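Local coordinates for protein Lys-gingipain catalytic subunit (Porphyromonas gingivalis, PDB 6I9A) that cleaves proteins after lysine as a secreted cysteine endopeptidase of family C25, a probable virulence factor in periodontal disease, at residues A[24-35]-A[129-140]. Numbering follows the deposited sequence. Where two conformers were deposited one is given.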
# COMPACT_ATOMS: atom_id res chain seq x y z
N PHE A 24 3.44 5.18 -20.74
CA PHE A 24 2.28 5.12 -19.83
C PHE A 24 1.57 6.44 -19.64
O PHE A 24 0.61 6.49 -18.87
CB PHE A 24 2.74 4.58 -18.45
CG PHE A 24 3.22 3.15 -18.54
CD1 PHE A 24 2.34 2.12 -18.86
CD2 PHE A 24 4.56 2.83 -18.31
CE1 PHE A 24 2.77 0.80 -18.96
CE2 PHE A 24 5.00 1.51 -18.44
CZ PHE A 24 4.09 0.49 -18.73
N LYS A 25 2.00 7.53 -20.32
CA LYS A 25 1.43 8.84 -20.03
C LYS A 25 -0.11 8.88 -20.16
O LYS A 25 -0.78 9.36 -19.26
CB LYS A 25 2.10 9.86 -20.96
CG LYS A 25 1.78 11.31 -20.65
CD LYS A 25 2.71 12.26 -21.41
CE LYS A 25 2.40 13.71 -21.10
NZ LYS A 25 2.59 14.04 -19.65
N GLU A 26 -0.67 8.37 -21.25
CA GLU A 26 -2.12 8.48 -21.41
C GLU A 26 -2.87 7.60 -20.41
O GLU A 26 -3.83 8.06 -19.79
CB GLU A 26 -2.46 8.08 -22.84
CG GLU A 26 -3.94 8.07 -23.16
CD GLU A 26 -4.25 7.65 -24.59
OE1 GLU A 26 -3.38 7.04 -25.26
OE2 GLU A 26 -5.37 7.95 -25.05
N ALA A 27 -2.41 6.35 -20.23
CA ALA A 27 -3.08 5.44 -19.31
C ALA A 27 -3.00 5.93 -17.85
O ALA A 27 -3.91 5.66 -17.06
CB ALA A 27 -2.49 4.03 -19.42
N LEU A 28 -1.93 6.62 -17.51
CA LEU A 28 -1.75 7.05 -16.13
C LEU A 28 -2.66 8.23 -15.77
O LEU A 28 -2.94 8.45 -14.59
CB LEU A 28 -0.27 7.46 -15.96
CG LEU A 28 0.33 7.57 -14.57
CD1 LEU A 28 0.10 6.34 -13.74
CD2 LEU A 28 1.81 7.92 -14.69
N LYS A 29 -3.09 9.03 -16.77
CA LYS A 29 -3.83 10.26 -16.46
C LYS A 29 -5.02 10.08 -15.48
O LYS A 29 -5.11 10.90 -14.56
CB LYS A 29 -4.30 10.95 -17.75
CG LYS A 29 -4.74 12.38 -17.44
CD LYS A 29 -4.66 13.36 -18.59
CE LYS A 29 -5.50 14.60 -18.29
NZ LYS A 29 -5.16 15.27 -17.00
N PRO A 30 -5.94 9.11 -15.61
CA PRO A 30 -7.07 9.06 -14.67
C PRO A 30 -6.63 8.81 -13.24
O PRO A 30 -7.26 9.28 -12.28
CB PRO A 30 -7.95 7.90 -15.18
CG PRO A 30 -7.53 7.69 -16.60
CD PRO A 30 -6.09 8.11 -16.70
N TRP A 31 -5.50 8.09 -13.07
CA TRP A 31 -4.98 7.83 -11.72
C TRP A 31 -4.39 9.13 -11.17
O TRP A 31 -4.67 9.49 -10.00
CB TRP A 31 -3.92 6.73 -11.81
CG TRP A 31 -3.36 6.24 -10.51
CD1 TRP A 31 -3.92 5.32 -9.65
CD2 TRP A 31 -2.07 6.56 -9.96
NE1 TRP A 31 -3.04 5.04 -8.62
CE2 TRP A 31 -1.89 5.78 -8.80
CE3 TRP A 31 -1.02 7.40 -10.36
CZ2 TRP A 31 -0.73 5.83 -8.03
CZ3 TRP A 31 0.14 7.46 -9.61
CH2 TRP A 31 0.28 6.68 -8.45
N LEU A 32 -3.60 9.86 -11.97
CA LEU A 32 -3.07 11.15 -11.50
C LEU A 32 -4.18 12.15 -11.19
O LEU A 32 -4.11 12.89 -10.21
CB LEU A 32 -2.13 11.74 -12.58
CG LEU A 32 -0.89 10.89 -12.88
CD1 LEU A 32 -0.20 11.43 -14.10
CD2 LEU A 32 0.04 10.73 -11.67
N THR A 33 -5.23 12.17 -12.00
CA THR A 33 -6.36 13.08 -11.78
C THR A 33 -6.96 12.83 -10.40
O THR A 33 -7.18 13.74 -9.61
CB THR A 33 -7.40 12.94 -12.87
OG1 THR A 33 -6.80 13.36 -14.11
CG2 THR A 33 -8.67 13.74 -12.59
N TRP A 34 -7.26 11.55 -10.10
CA TRP A 34 -7.85 11.19 -8.80
C TRP A 34 -6.91 11.48 -7.64
O TRP A 34 -7.34 12.00 -6.62
CB TRP A 34 -8.30 9.74 -8.82
CG TRP A 34 -8.64 9.17 -7.48
CD1 TRP A 34 -7.99 8.12 -6.89
CD2 TRP A 34 -9.61 9.63 -6.53
NE1 TRP A 34 -8.56 7.83 -5.68
CE2 TRP A 34 -9.54 8.75 -5.42
CE3 TRP A 34 -10.56 10.67 -6.51
CZ2 TRP A 34 -10.36 8.90 -4.30
CZ3 TRP A 34 -11.36 10.82 -5.39
CH2 TRP A 34 -11.27 9.94 -4.31
N LYS A 35 -5.60 11.15 -7.77
CA LYS A 35 -4.68 11.44 -6.67
C LYS A 35 -4.62 12.94 -6.39
O LYS A 35 -4.61 13.35 -5.24
CB LYS A 35 -3.28 10.89 -6.97
CG LYS A 35 -3.22 9.35 -7.06
CD LYS A 35 -3.83 8.60 -5.83
CE LYS A 35 -3.53 7.13 -5.99
NZ LYS A 35 -4.01 6.32 -4.85
N LEU A 129 -1.75 -1.34 -17.22
CA LEU A 129 -1.75 -0.25 -16.24
C LEU A 129 -3.18 0.23 -15.97
O LEU A 129 -3.56 0.43 -14.82
CB LEU A 129 -0.85 0.92 -16.69
CG LEU A 129 -0.80 2.06 -15.69
CD1 LEU A 129 -0.23 1.64 -14.34
CD2 LEU A 129 -0.00 3.21 -16.25
N THR A 130 -3.99 0.37 -17.04
CA THR A 130 -5.39 0.73 -16.85
C THR A 130 -6.10 -0.29 -15.98
O THR A 130 -6.94 0.08 -15.15
CB THR A 130 -6.04 0.87 -18.21
OG1 THR A 130 -5.42 2.00 -18.85
CG2 THR A 130 -7.57 1.07 -18.12
N ASN A 131 -5.78 -1.59 -16.14
CA ASN A 131 -6.43 -2.60 -15.32
C ASN A 131 -6.19 -2.32 -13.84
O ASN A 131 -7.07 -2.45 -13.00
CB ASN A 131 -5.88 -3.97 -15.64
CG ASN A 131 -6.28 -4.47 -16.98
OD1 ASN A 131 -7.20 -3.93 -17.63
ND2 ASN A 131 -5.63 -5.52 -17.47
N ILE A 132 -4.92 -2.00 -13.50
CA ILE A 132 -4.60 -1.73 -12.09
C ILE A 132 -5.35 -0.51 -11.62
O ILE A 132 -5.96 -0.49 -10.55
CB ILE A 132 -3.09 -1.50 -11.90
CG1 ILE A 132 -2.26 -2.70 -12.41
CG2 ILE A 132 -2.78 -1.18 -10.42
CD1 ILE A 132 -0.75 -2.45 -12.41
N ILE A 133 -5.26 0.58 -12.44
CA ILE A 133 -5.88 1.85 -12.04
C ILE A 133 -7.37 1.71 -11.84
O ILE A 133 -7.93 2.28 -10.90
CB ILE A 133 -5.56 2.91 -13.13
CG1 ILE A 133 -4.08 3.22 -13.10
CG2 ILE A 133 -6.44 4.18 -12.96
CD1 ILE A 133 -3.59 4.03 -14.31
N ASP A 134 -8.06 0.96 -12.73
CA ASP A 134 -9.53 0.86 -12.57
C ASP A 134 -9.91 0.21 -11.25
O ASP A 134 -10.92 0.55 -10.61
CB ASP A 134 -10.10 0.07 -13.73
CG ASP A 134 -10.08 0.83 -15.05
OD1 ASP A 134 -9.93 2.08 -15.03
OD2 ASP A 134 -10.23 0.18 -16.10
N LYS A 135 -9.10 -0.77 -10.79
CA LYS A 135 -9.39 -1.40 -9.49
C LYS A 135 -9.14 -0.44 -8.35
O LYS A 135 -9.90 -0.35 -7.39
CB LYS A 135 -8.54 -2.67 -9.33
CG LYS A 135 -9.00 -3.77 -10.33
CD LYS A 135 -8.24 -5.09 -10.15
CE LYS A 135 -6.87 -5.02 -10.76
NZ LYS A 135 -6.15 -6.33 -10.62
N VAL A 136 -8.02 0.31 -8.43
CA VAL A 136 -7.71 1.32 -7.39
C VAL A 136 -8.82 2.36 -7.30
O VAL A 136 -9.26 2.69 -6.22
CB VAL A 136 -6.36 2.00 -7.69
CG1 VAL A 136 -6.15 3.19 -6.78
CG2 VAL A 136 -5.24 0.98 -7.57
N LEU A 137 -9.29 2.86 -8.45
CA LEU A 137 -10.31 3.91 -8.47
C LEU A 137 -11.61 3.40 -7.86
O LEU A 137 -12.25 4.11 -7.07
CB LEU A 137 -10.57 4.38 -9.92
CG LEU A 137 -9.43 5.18 -10.58
CD1 LEU A 137 -9.73 5.48 -12.03
CD2 LEU A 137 -9.24 6.50 -9.83
N MET A 138 -12.03 2.18 -8.22
CA MET A 138 -13.27 1.67 -7.65
C MET A 138 -13.14 1.50 -6.15
O MET A 138 -14.04 1.84 -5.37
CB MET A 138 -13.64 0.33 -8.29
CG MET A 138 -14.82 -0.29 -7.58
SD MET A 138 -15.69 -1.58 -8.49
CE MET A 138 -16.57 -0.52 -9.70
N TYR A 139 -11.97 1.01 -5.70
CA TYR A 139 -11.80 0.78 -4.28
C TYR A 139 -11.76 2.09 -3.49
O TYR A 139 -12.47 2.26 -2.48
CB TYR A 139 -10.49 -0.02 -4.05
CG TYR A 139 -10.31 -0.43 -2.60
CD1 TYR A 139 -10.87 -1.62 -2.11
CD2 TYR A 139 -9.58 0.36 -1.71
CE1 TYR A 139 -10.72 -1.99 -0.80
CE2 TYR A 139 -9.42 -0.01 -0.39
CZ TYR A 139 -9.96 -1.20 0.05
OH TYR A 139 -9.77 -1.58 1.36
N GLU A 140 -10.95 3.05 -3.95
CA GLU A 140 -10.76 4.31 -3.21
C GLU A 140 -11.96 5.26 -3.29
O GLU A 140 -12.21 6.01 -2.34
CB GLU A 140 -9.51 5.05 -3.72
CG GLU A 140 -8.22 4.29 -3.48
CD GLU A 140 -7.05 5.24 -3.55
OE1 GLU A 140 -6.84 5.89 -4.60
OE2 GLU A 140 -6.29 5.33 -2.55
O HOH W 1 -6.24 4.31 -17.67
O HOH W 2 -4.47 7.20 -2.02
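W34 and K35 converge on the carboxylate of E140, the polar end of an interface between two nearly parallel helices, 25-35 and 129-140, whose segment axes approach to 9.2 Å. W34 NE1 donates to E140 OE1 at 2.8 Å, and the oxygen lies close to the indole plane. The donor nevertheless stands 46° above the carboxylate plane, and the N-H···O angle is only 144°. K35 NZ forms a salt bridge with E140 OE1 at 2.9 Å, arriving on the syn side and from the opposite face. K35 NZ also forms a salt bridge with D362, which accepts a hydrogen bond from W31 NE1 as well. A water accepts from K35 NZ and donates to E140 OE2, closing a second route between the two groups. Another water bridges the helices between A27 O and T130 OG1.

Apolar side chains make up most of the rest. I133 lies across W31 at about a right angle, its CD1 and CG1 against W31 CB; I133 CD1 also presses on the backbone, 3.2 Å from A27 O. With W31 CG anti to the backbone N (chi1 -175°), the indole reaches past I133 so that its NE1 edge faces V136 CG1. L137 runs counter to W34, with L137 CD2 3.5 Å from W34 CB. At the other end, L129 CD2 fits among F24, A27 and L28, 3.7 Å from F24 CD1.

The two helices lie side by side on one face of the four-stranded parallel sheet of the catalytic domain, W31 and L129 both touching strands 79-83 and 117-121. The buried E140 is thus gripped by two donors at one oxygen and water at the other. The K35 charge and the W34 N-H probably help to keep it ionised, although D362 draws on the same lysine.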